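Local structure of histidine kinase (5DFY) at residues Cys68-Leu72 with Trp93-Lys97; Glu83-Glu87 with Phe103-Gln107. The protein senses light through a phycocyanobilin-binding GAF domain, the part present here, and as a whole is probably a histidine kinase of a two-component system. All coordinates share one frame; numbering follows the deposited sequence.

How the interactions relate
Both interactions fold the loop between strand 82-89 and helix 109-113 back over strands 70-76 and 82-89, on the face turned away from helix 50-66. Interaction 1 uses strand 70-76 and an early part of that loop. Interaction 2 uses the neighbouring strand 82-89 and a later part, closer to the bilin. Interaction 1 lies nearer the surface and is mixed, with an arginine and a water holding a backbone carbonyl beside leucine and indole packing. Interaction 2 is mostly aromatic and reaches into the phycocyanobilin pocket. The two meet directly. E87 of interaction 2 forms a salt bridge with R70 of interaction 1, NH2 to OE2 2.8 Å, and L72 packs against F84.

Interaction 1: residues Cys68-Leu72 with Trp93-Lys97; sequences CDRVL and WEPLK
R70 reaches from its strand to the loop and binds the backbone of E94. Its NH2 donates to E94 O at 3.1 Å, and the N-H...O angle is 179°. The oxygen lies in the guanidinium plane, while the donor is tilted 17° from the carbonyl plane. Water 1 is at the same edge. It accepts from R70 NH1 at 2.8 Å and donates to E94 O, also at 2.8 Å. L96 lies over one face of the guanidinium, with its CG 3.7 Å from R70 NH2. With CG anti to the backbone N and a bend at chi3, the R70 chain brings the guanidinium edge to E94 O. Outside the segments, F146 O accepts from NH1. The guanidinium of this buried residue thus has protein partners at E94, E87 and F146, and one water.

At the start of the segment, W93 lies beside D69. The carboxylate and indole planes are 54° apart, and D69 OD1 is 3.3 Å from W93 NE1. D69 OD2 accepts a hydrogen bond from N171 N. At the other end, L96 CD1 meets L72 CD1 at 3.9 Å, with the two side chains at about a right angle.

D69 and R70 both face Y169 across the sheet. This is a classic beta bulge, at the start of strand 70-76 in the antiparallel sheet of the GAF domain.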
ATOM      1  N   CYS A  68      -4.248   4.807 -26.828  1.00 19.40           N
ATOM      2  CA  CYS A  68      -5.007   6.032 -26.638  1.00 17.68           C
ATOM      3  C   CYS A  68      -4.112   7.208 -27.053  1.00 17.68           C
ATOM      4  O   CYS A  68      -2.959   7.016 -27.432  1.00 19.78           O
ATOM      5  CB  CYS A  68      -5.498   6.171 -25.198  1.00 17.48           C
ATOM      6  SG  CYS A  68      -4.215   6.170 -23.931  1.00 18.23           S
ATOM      7  N   ASP A  69      -4.662   8.411 -27.006  1.00 16.31           N
ATOM      8  CA  ASP A  69      -3.967   9.592 -27.515  1.00 16.64           C
ATOM      9  C   ASP A  69      -3.165  10.340 -26.458  1.00 17.98           C
ATOM     10  O   ASP A  69      -2.111  10.911 -26.750  1.00 17.39           O
ATOM     11  CB  ASP A  69      -4.977  10.529 -28.154  1.00 17.31           C
ATOM     12  CG  ASP A  69      -5.626   9.916 -29.371  1.00 19.70           C
ATOM     13  OD1 ASP A  69      -4.886   9.327 -30.195  1.00 19.75           O
ATOM     14  OD2 ASP A  69      -6.855  10.007 -29.489  1.00 19.45           O
ATOM     15  N   ARG A  70      -3.657  10.323 -25.215  1.00 16.86           N
ATOM     16  CA  ARG A  70      -3.003  11.035 -24.113  1.00 15.80           C
ATOM     17  C   ARG A  70      -3.178  10.229 -22.840  1.00 15.98           C
ATOM     18  O   ARG A  70      -4.188   9.576 -22.685  1.00 15.08           O
ATOM     19  CB  ARG A  70      -3.583  12.425 -23.903  1.00 17.39           C
ATOM     20  CG  ARG A  70      -2.666  13.358 -23.133  1.00 17.39           C
ATOM     21  CD  ARG A  70      -3.339  14.614 -22.594  1.00 17.52           C
ATOM     22  NE  ARG A  70      -4.216  15.337 -23.527  1.00 19.61           N
ATOM     23  CZ  ARG A  70      -3.825  16.242 -24.420  1.00 18.73           C
ATOM     24  NH1 ARG A  70      -4.746  16.804 -25.177  1.00 19.23           N
ATOM     25  NH2 ARG A  70      -2.554  16.580 -24.571  1.00 18.18           N
ATOM     26  N   VAL A  71      -2.180  10.279 -21.960  1.00 15.19           N
ATOM     27  CA  VAL A  71      -2.278   9.717 -20.607  1.00 15.08           C
ATOM     28  C   VAL A  71      -1.825  10.793 -19.638  1.00 16.89           C
ATOM     29  O   VAL A  71      -0.828  11.482 -19.889  1.00 17.28           O
ATOM     30  CB  VAL A  71      -1.435   8.466 -20.450  1.00 13.96           C
ATOM     31  CG1 VAL A  71      -1.462   7.960 -19.007  1.00 16.26           C
ATOM     32  CG2 VAL A  71      -1.879   7.393 -21.419  1.00 16.59           C
ATOM     33  N   LEU A  72      -2.550  10.942 -18.528  1.00 15.54           N
ATOM     34  CA  LEU A  72      -2.218  11.941 -17.523  1.00 15.36           C
ATOM     35  C   LEU A  72      -2.163  11.317 -16.136  1.00 16.27           C
ATOM     36  O   LEU A  72      -2.971  10.433 -15.788  1.00 17.80           O
ATOM     37  CB  LEU A  72      -3.210  13.090 -17.495  1.00 17.02           C
ATOM     38  CG  LEU A  72      -3.333  13.934 -18.773  1.00 17.33           C
ATOM     39  CD1 LEU A  72      -4.563  14.821 -18.734  1.00 17.64           C
ATOM     40  CD2 LEU A  72      -2.060  14.746 -18.951  1.00 18.72           C
ATOM     41  N   TRP A  93      -0.897  15.690 -31.313  1.00 15.38           N
ATOM     42  CA  TRP A  93      -1.756  16.515 -30.473  1.00 15.98           C
ATOM     43  C   TRP A  93      -0.989  17.589 -29.743  1.00 19.43           C
ATOM     44  O   TRP A  93       0.150  17.367 -29.322  1.00 19.46           O
ATOM     45  CB  TRP A  93      -2.477  15.653 -29.428  1.00 15.98           C
ATOM     46  CG  TRP A  93      -3.072  14.421 -29.984  1.00 15.89           C
ATOM     47  CD1 TRP A  93      -2.566  13.163 -29.865  1.00 16.90           C
ATOM     48  CD2 TRP A  93      -4.255  14.302 -30.790  1.00 16.07           C
ATOM     49  NE1 TRP A  93      -3.359  12.266 -30.531  1.00 16.75           N
ATOM     50  CE2 TRP A  93      -4.413  12.934 -31.092  1.00 16.88           C
ATOM     51  CE3 TRP A  93      -5.210  15.214 -31.273  1.00 16.24           C
ATOM     52  CZ2 TRP A  93      -5.468  12.463 -31.854  1.00 18.75           C
ATOM     53  CZ3 TRP A  93      -6.257  14.736 -32.025  1.00 17.42           C
ATOM     54  CH2 TRP A  93      -6.369  13.376 -32.322  1.00 17.97           C
ATOM     55  N   GLU A  94      -1.619  18.738 -29.552  1.00 18.14           N
ATOM     56  CA  GLU A  94      -1.027  19.782 -28.715  1.00 17.82           C
ATOM     57  C   GLU A  94      -0.848  19.236 -27.295  1.00 17.49           C
ATOM     58  O   GLU A  94      -1.793  18.710 -26.716  1.00 18.19           O
ATOM     59  CB  GLU A  94      -1.899  21.041 -28.717  1.00 18.14           C
ATOM     60  CG  GLU A  94      -1.355  22.110 -27.762  1.00 19.31           C
ATOM     61  CD  GLU A  94      -1.978  23.505 -27.905  1.00 25.57           C
ATOM     62  OE1 GLU A  94      -2.649  23.782 -28.906  1.00 32.09           O
ATOM     63  OE2 GLU A  94      -1.787  24.306 -26.973  1.00 33.20           O
ATOM     64  N   PRO A  95       0.364  19.357 -26.740  1.00 17.94           N
ATOM     65  CA  PRO A  95       0.556  18.849 -25.373  1.00 19.14           C
ATOM     66  C   PRO A  95      -0.022  19.792 -24.347  1.00 22.35           C
ATOM     67  O   PRO A  95      -0.151  20.996 -24.624  1.00 22.73           O
ATOM     68  CB  PRO A  95       2.072  18.766 -25.239  1.00 21.13           C
ATOM     69  CG  PRO A  95       2.574  19.866 -26.144  1.00 23.04           C
ATOM     70  CD  PRO A  95       1.601  19.903 -27.304  1.00 19.46           C
ATOM     71  N   LEU A  96      -0.398  19.262 -23.181  1.00 20.08           N
ATOM     72  CA  LEU A  96      -0.811  20.119 -22.074  1.00 21.93           C
ATOM     73  C   LEU A  96       0.396  20.678 -21.356  1.00 20.89           C
ATOM     74  O   LEU A  96       0.321  21.788 -20.819  1.00 26.70           O
ATOM     75  CB  LEU A  96      -1.688  19.358 -21.081  1.00 23.07           C
ATOM     76  CG  LEU A  96      -2.976  18.754 -21.625  1.00 23.82           C
ATOM     77  CD1 LEU A  96      -3.813  18.230 -20.470  1.00 28.36           C
ATOM     78  CD2 LEU A  96      -3.763  19.731 -22.471  1.00 25.11           C
ATOM     79  N   LYS A  97       1.492  19.945 -21.353  1.00 21.05           N
ATOM     80  CA  LYS A  97       2.714  20.417 -20.696  1.00 23.87           C
ATOM     81  C   LYS A  97       3.397  21.456 -21.568  1.00 30.65           C
ATOM     82  O   LYS A  97       3.707  21.186 -22.722  1.00 25.60           O
ATOM     83  CB  LYS A  97       3.670  19.273 -20.414  1.00 23.65           C
ATOM     84  CG  LYS A  97       4.862  19.681 -19.518  1.00 27.94           C
ATOM     85  CD  LYS A  97       5.853  18.558 -19.323  1.00 29.34           C
ATOM     86  CE  LYS A  97       6.656  18.287 -20.555  1.00 36.90           C
ATOM     87  NZ  LYS A  97       7.618  17.195 -20.327  1.00 53.45           N
TER
HETATM   88  O   HOH W   1      -4.517  18.942 -27.046  1.00 20.23           O

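Interaction 2: residues Glu83-Glu87 with Phe103-Gln107. With CYC (phycocyanobilin), chain B.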
ATOM      1  N   GLU A  83      -3.112  18.507  -9.157  1.00 20.63           N
ATOM      2  CA  GLU A  83      -2.101  19.014 -10.060  1.00 22.69           C
ATOM      3  C   GLU A  83      -1.696  17.916 -11.039  1.00 22.63           C
ATOM      4  O   GLU A  83      -1.467  16.794 -10.629  1.00 22.18           O
ATOM      5  CB  GLU A  83      -0.895  19.492  -9.240  1.00 25.76           C
ATOM      6  CG  GLU A  83       0.216  20.123 -10.001  1.00 44.05           C
ATOM      7  CD  GLU A  83       1.400  20.413  -9.096  1.00 53.86           C
ATOM      8  OE1 GLU A  83       1.182  20.515  -7.863  1.00 51.80           O
ATOM      9  OE2 GLU A  83       2.541  20.522  -9.605  1.00 48.33           O
ATOM     10  N   PHE A  84      -1.571  18.233 -12.323  1.00 22.65           N
ATOM     11  CA  PHE A  84      -0.954  17.306 -13.257  1.00 19.38           C
ATOM     12  C   PHE A  84       0.526  17.278 -13.036  1.00 22.34           C
ATOM     13  O   PHE A  84       1.165  18.327 -12.896  1.00 25.97           O
ATOM     14  CB  PHE A  84      -1.274  17.711 -14.710  1.00 19.41           C
ATOM     15  CG  PHE A  84      -2.704  17.517 -15.061  1.00 20.36           C
ATOM     16  CD1 PHE A  84      -3.236  16.241 -15.096  1.00 21.71           C
ATOM     17  CD2 PHE A  84      -3.531  18.591 -15.315  1.00 28.05           C
ATOM     18  CE1 PHE A  84      -4.546  16.029 -15.394  1.00 23.83           C
ATOM     19  CE2 PHE A  84      -4.871  18.381 -15.608  1.00 28.88           C
ATOM     20  CZ  PHE A  84      -5.373  17.102 -15.662  1.00 24.13           C
ATOM     21  N   ILE A  85       1.088  16.086 -12.987  1.00 19.77           N
ATOM     22  CA  ILE A  85       2.505  15.977 -12.818  1.00 23.23           C
ATOM     23  C   ILE A  85       3.170  15.143 -13.887  1.00 20.49           C
ATOM     24  O   ILE A  85       4.387  15.112 -13.939  1.00 23.45           O
ATOM     25  CB  ILE A  85       2.839  15.434 -11.413  1.00 29.63           C
ATOM     26  CG1 ILE A  85       2.240  14.054 -11.196  1.00 25.81           C
ATOM     27  CG2 ILE A  85       2.300  16.408 -10.336  1.00 29.30           C
ATOM     28  CD1 ILE A  85       2.773  13.400  -9.927  1.00 30.10           C
ATOM     29  N   HIS A  86       2.392  14.508 -14.773  1.00 20.17           N
ATOM     30  CA  HIS A  86       2.994  13.874 -15.939  1.00 17.20           C
ATOM     31  C   HIS A  86       1.994  13.674 -17.060  1.00 18.57           C
ATOM     32  O   HIS A  86       0.813  13.452 -16.829  1.00 18.42           O
ATOM     33  CB  HIS A  86       3.627  12.527 -15.589  1.00 20.24           C
ATOM     34  CG  HIS A  86       4.613  12.064 -16.608  1.00 24.20           C
ATOM     35  ND1 HIS A  86       5.956  12.360 -16.538  1.00 27.14           N
ATOM     36  CD2 HIS A  86       4.444  11.378 -17.766  1.00 23.32           C
ATOM     37  CE1 HIS A  86       6.574  11.852 -17.587  1.00 27.95           C
ATOM     38  NE2 HIS A  86       5.677  11.251 -18.348  1.00 27.59           N
ATOM     39  N   GLU A  87       2.514  13.753 -18.284  1.00 18.90           N
ATOM     40  CA  GLU A  87       1.750  13.563 -19.512  1.00 19.49           C
ATOM     41  C   GLU A  87       2.523  12.671 -20.472  1.00 17.23           C
ATOM     42  O   GLU A  87       3.725  12.859 -20.677  1.00 19.48           O
ATOM     43  CB  GLU A  87       1.465  14.917 -20.174  1.00 19.00           C
ATOM     44  CG  GLU A  87       0.834  14.827 -21.556  1.00 17.82           C
ATOM     45  CD  GLU A  87       0.675  16.200 -22.185  1.00 19.85           C
ATOM     46  OE1 GLU A  87       1.600  17.036 -22.026  1.00 19.88           O
ATOM     47  OE2 GLU A  87      -0.378  16.443 -22.806  1.00 18.76           O
ATOM     48  N   PHE A 103       1.921  22.660 -16.185  1.00 28.92           N
ATOM     49  CA  PHE A 103       0.658  22.156 -16.689  1.00 26.79           C
ATOM     50  C   PHE A 103      -0.450  23.135 -16.440  1.00 26.85           C
ATOM     51  O   PHE A 103      -0.374  23.932 -15.501  1.00 31.77           O
ATOM     52  CB  PHE A 103       0.298  20.826 -16.012  1.00 25.72           C
ATOM     53  CG  PHE A 103       1.161  19.685 -16.422  1.00 21.78           C
ATOM     54  CD1 PHE A 103       2.350  19.418 -15.770  1.00 24.74           C
ATOM     55  CD2 PHE A 103       0.783  18.873 -17.478  1.00 26.42           C
ATOM     56  CE1 PHE A 103       3.138  18.361 -16.145  1.00 28.78           C
ATOM     57  CE2 PHE A 103       1.576  17.807 -17.869  1.00 23.37           C
ATOM     58  CZ  PHE A 103       2.749  17.549 -17.212  1.00 27.55           C
ATOM     59  N   PRO A 104      -1.515  23.062 -17.235  1.00 25.84           N
ATOM     60  CA  PRO A 104      -2.690  23.863 -16.920  1.00 30.08           C
ATOM     61  C   PRO A 104      -3.395  23.359 -15.677  1.00 30.23           C
ATOM     62  O   PRO A 104      -3.125  22.239 -15.231  1.00 29.52           O
ATOM     63  CB  PRO A 104      -3.582  23.677 -18.140  1.00 28.28           C
ATOM     64  CG  PRO A 104      -3.203  22.314 -18.656  1.00 29.04           C
ATOM     65  CD  PRO A 104      -1.730  22.211 -18.419  1.00 29.02           C
ATOM     66  N   LEU A 105      -4.281  24.184 -15.135  1.00 31.46           N
ATOM     67  CA  LEU A 105      -5.105  23.804 -13.995  1.00 30.15           C
ATOM     68  C   LEU A 105      -6.449  23.267 -14.454  1.00 30.00           C
ATOM     69  O   LEU A 105      -7.069  23.793 -15.372  1.00 27.77           O
ATOM     70  CB  LEU A 105      -5.334  24.993 -13.067  1.00 36.04           C
ATOM     71  CG  LEU A 105      -4.068  25.597 -12.493  1.00 39.03           C
ATOM     72  CD1 LEU A 105      -4.433  26.863 -11.746  1.00 48.86           C
ATOM     73  CD2 LEU A 105      -3.346  24.606 -11.584  1.00 40.90           C
ATOM     74  N   TRP A 106      -6.889  22.202 -13.806  1.00 29.22           N
ATOM     75  CA  TRP A 106      -8.233  21.687 -14.000  1.00 28.49           C
ATOM     76  C   TRP A 106      -8.891  21.761 -12.630  1.00 31.15           C
ATOM     77  O   TRP A 106      -8.657  20.915 -11.760  1.00 31.76           O
ATOM     78  CB  TRP A 106      -8.187  20.271 -14.569  1.00 25.43           C
ATOM     79  CG  TRP A 106      -9.502  19.612 -14.824  1.00 27.66           C
ATOM     80  CD1 TRP A 106     -10.717  19.915 -14.270  1.00 30.33           C
ATOM     81  CD2 TRP A 106      -9.729  18.502 -15.697  1.00 22.49           C
ATOM     82  NE1 TRP A 106     -11.680  19.053 -14.745  1.00 26.92           N
ATOM     83  CE2 TRP A 106     -11.096  18.176 -15.619  1.00 23.59           C
ATOM     84  CE3 TRP A 106      -8.899  17.742 -16.531  1.00 24.09           C
ATOM     85  CZ2 TRP A 106     -11.651  17.136 -16.344  1.00 23.24           C
ATOM     86  CZ3 TRP A 106      -9.456  16.710 -17.257  1.00 23.28           C
ATOM     87  CH2 TRP A 106     -10.815  16.412 -17.158  1.00 23.73           C
ATOM     88  N   GLN A 107      -9.629  22.701 -12.424  1.00 28.93           N
ATOM     89  CA  GLN A 107     -10.173  23.005 -11.112  1.00 37.90           C
ATOM     90  C   GLN A 107     -11.530  22.371 -10.991  1.00 36.14           C
ATOM     91  O   GLN A 107     -12.563  23.030 -11.131  1.00 37.33           O
ATOM     92  CB  GLN A 107     -10.257  24.507 -10.903  1.00 39.07           C
ATOM     93  CG  GLN A 107      -8.903  25.160 -10.830  1.00 43.90           C
ATOM     94  CD  GLN A 107      -9.000  26.655 -10.696  1.00 69.16           C
ATOM     95  OE1 GLN A 107      -9.993  27.262 -11.100  1.00 64.11           O
ATOM     96  NE2 GLN A 107      -7.965  27.263 -10.116  1.00 82.91           N
TER
HETATM   97  CHA CYC B 701     -17.111  15.070 -12.287  1.00 26.32           C
HETATM   98  NA  CYC B 701     -14.690  15.623 -12.822  1.00 24.29           N
HETATM   99  C1A CYC B 701     -15.831  14.745 -12.527  1.00 24.47           C
HETATM  100  C2A CYC B 701     -15.304  13.340 -12.557  1.00 24.14           C
HETATM  101  C3A CYC B 701     -13.893  13.372 -12.864  1.00 23.11           C
HETATM  102  C4A CYC B 701     -13.519  14.785 -13.039  1.00 22.26           C
HETATM  103  CMA CYC B 701     -13.008  12.157 -12.965  1.00 28.08           C
HETATM  104  CAA CYC B 701     -16.141  12.116 -12.229  1.00 26.23           C
HETATM  105  CBA CYC B 701     -16.113  12.115 -10.684  1.00 28.30           C
HETATM  106  CGA CYC B 701     -16.953  11.046  -9.986  1.00 29.74           C
HETATM  107  O1A CYC B 701     -17.816  10.423 -10.643  1.00 30.23           O
HETATM  108  O2A CYC B 701     -16.811  10.795  -8.739  1.00 26.48           O
HETATM  109  CHB CYC B 701     -12.193  15.409 -13.301  1.00 22.65           C
HETATM  110  NB  CYC B 701     -11.324  13.742 -14.963  1.00 21.42           N
HETATM  111  C1B CYC B 701     -11.198  14.821 -13.944  1.00 21.20           C
HETATM  112  C2B CYC B 701      -9.776  15.149 -13.792  1.00 19.78           C
HETATM  113  C3B CYC B 701      -9.033  14.341 -14.663  1.00 19.14           C
HETATM  114  C4B CYC B 701      -9.947  13.467 -15.432  1.00 19.96           C
HETATM  115  CMB CYC B 701      -9.261  16.202 -12.834  1.00 23.46           C
HETATM  116  CAB CYC B 701      -7.519  14.343 -14.834  1.00 20.98           C
HETATM  117  CBB CYC B 701      -6.934  13.034 -14.326  1.00 21.36           C
HETATM  118  OB  CYC B 701      -9.693  12.642 -16.278  1.00 20.15           O
HETATM  119  NC  CYC B 701     -15.427  20.187 -13.359  1.00 25.04           N
HETATM  120  C1C CYC B 701     -14.803  21.110 -13.897  1.00 32.53           C
HETATM  121  C2C CYC B 701     -15.649  22.586 -13.649  1.00 32.81           C
HETATM  122  C3C CYC B 701     -16.405  22.367 -12.606  1.00 34.32           C
HETATM  123  C4C CYC B 701     -16.692  20.777 -12.684  1.00 30.66           C
HETATM  124  CMC CYC B 701     -14.641  23.788 -13.555  1.00 34.72           C
HETATM  125  CAC CYC B 701     -17.805  23.190 -12.492  1.00 33.04           C
HETATM  126  CBC CYC B 701     -17.492  24.622 -12.124  1.00 37.10           C
HETATM  127  OC  CYC B 701     -13.757  21.028 -14.510  1.00 28.74           O
HETATM  128  CHD CYC B 701     -17.747  20.144 -12.151  1.00 27.80           C
HETATM  129  ND  CYC B 701     -16.951  17.697 -12.303  1.00 24.97           N
HETATM  130  C1D CYC B 701     -17.914  18.658 -12.155  1.00 24.77           C
HETATM  131  C2D CYC B 701     -19.132  18.061 -12.006  1.00 24.55           C
HETATM  132  C3D CYC B 701     -18.938  16.719 -12.045  1.00 26.96           C
HETATM  133  C4D CYC B 701     -17.577  16.496 -12.228  1.00 23.52           C
HETATM  134  CMD CYC B 701     -20.431  18.831 -11.808  1.00 31.51           C
HETATM  135  CAD CYC B 701     -20.001  15.658 -11.914  1.00 29.40           C
HETATM  136  CBD CYC B 701     -20.404  15.131 -13.276  1.00 28.02           C
HETATM  137  CGD CYC B 701     -21.094  16.228 -14.068  1.00 35.00           C
HETATM  138  O1D CYC B 701     -20.534  16.761 -15.064  1.00 29.69           O
HETATM  139  O2D CYC B 701     -22.244  16.631 -13.739  1.00 34.00           O
HETATM  140  O   HOH W   2      -2.171  21.058 -12.969  1.00 27.46           O
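The F103 ring takes the backbone and CB of F84 on one face and CB of E87 at its edge. F84 CB is 4.0 Å from the ring centroid and 29° off the normal, a CH-pi contact. F84 O is also close, 3.3 Å from F103 CD1. The F84 ring itself is met at its edge. P104 O, W106 CE3 and the bilin atom CAB all lie near its plane. F84 CZ touches W106 CE3 at 3.7 Å, and F84 CE1 touches phycocyanobilin CAB at 3.5 Å.

The W106 indole lies with one face over the terminal lactam ring of the bilin that carries OB. Its CZ2 is 3.4 Å from C1B of the chromophore. Chi1 of 180° sets CG anti to the backbone N and directs the indole into the pocket. W106 NE1 also makes a weak hydrogen bond to OC of phycocyanobilin, 2.9 Å long with an angle of 119°. OC belongs to the other terminal ring, so W106 touches both end rings. D108 is a second, weak partner of this N-H. W106 thus meets the bilin through both its face and its N-H. It is a known binding residue of the chromophore.

Water 2 links the two backbones. It accepts from F84 N and donates to P104 O at 2.7 Å. The carboxylate of E87, the ion-pair partner of R70, also accepts from the backbone N atoms of L96 and K97.

The segment 83-87 belongs to strand 82-89, the outermost strand on its side of the sheet within this chain. I85 and H86 both face V73 of strand 70-76, a classic beta bulge. Their side chains pack on helix 50-66, while W106 and P104 reach helix 137-145.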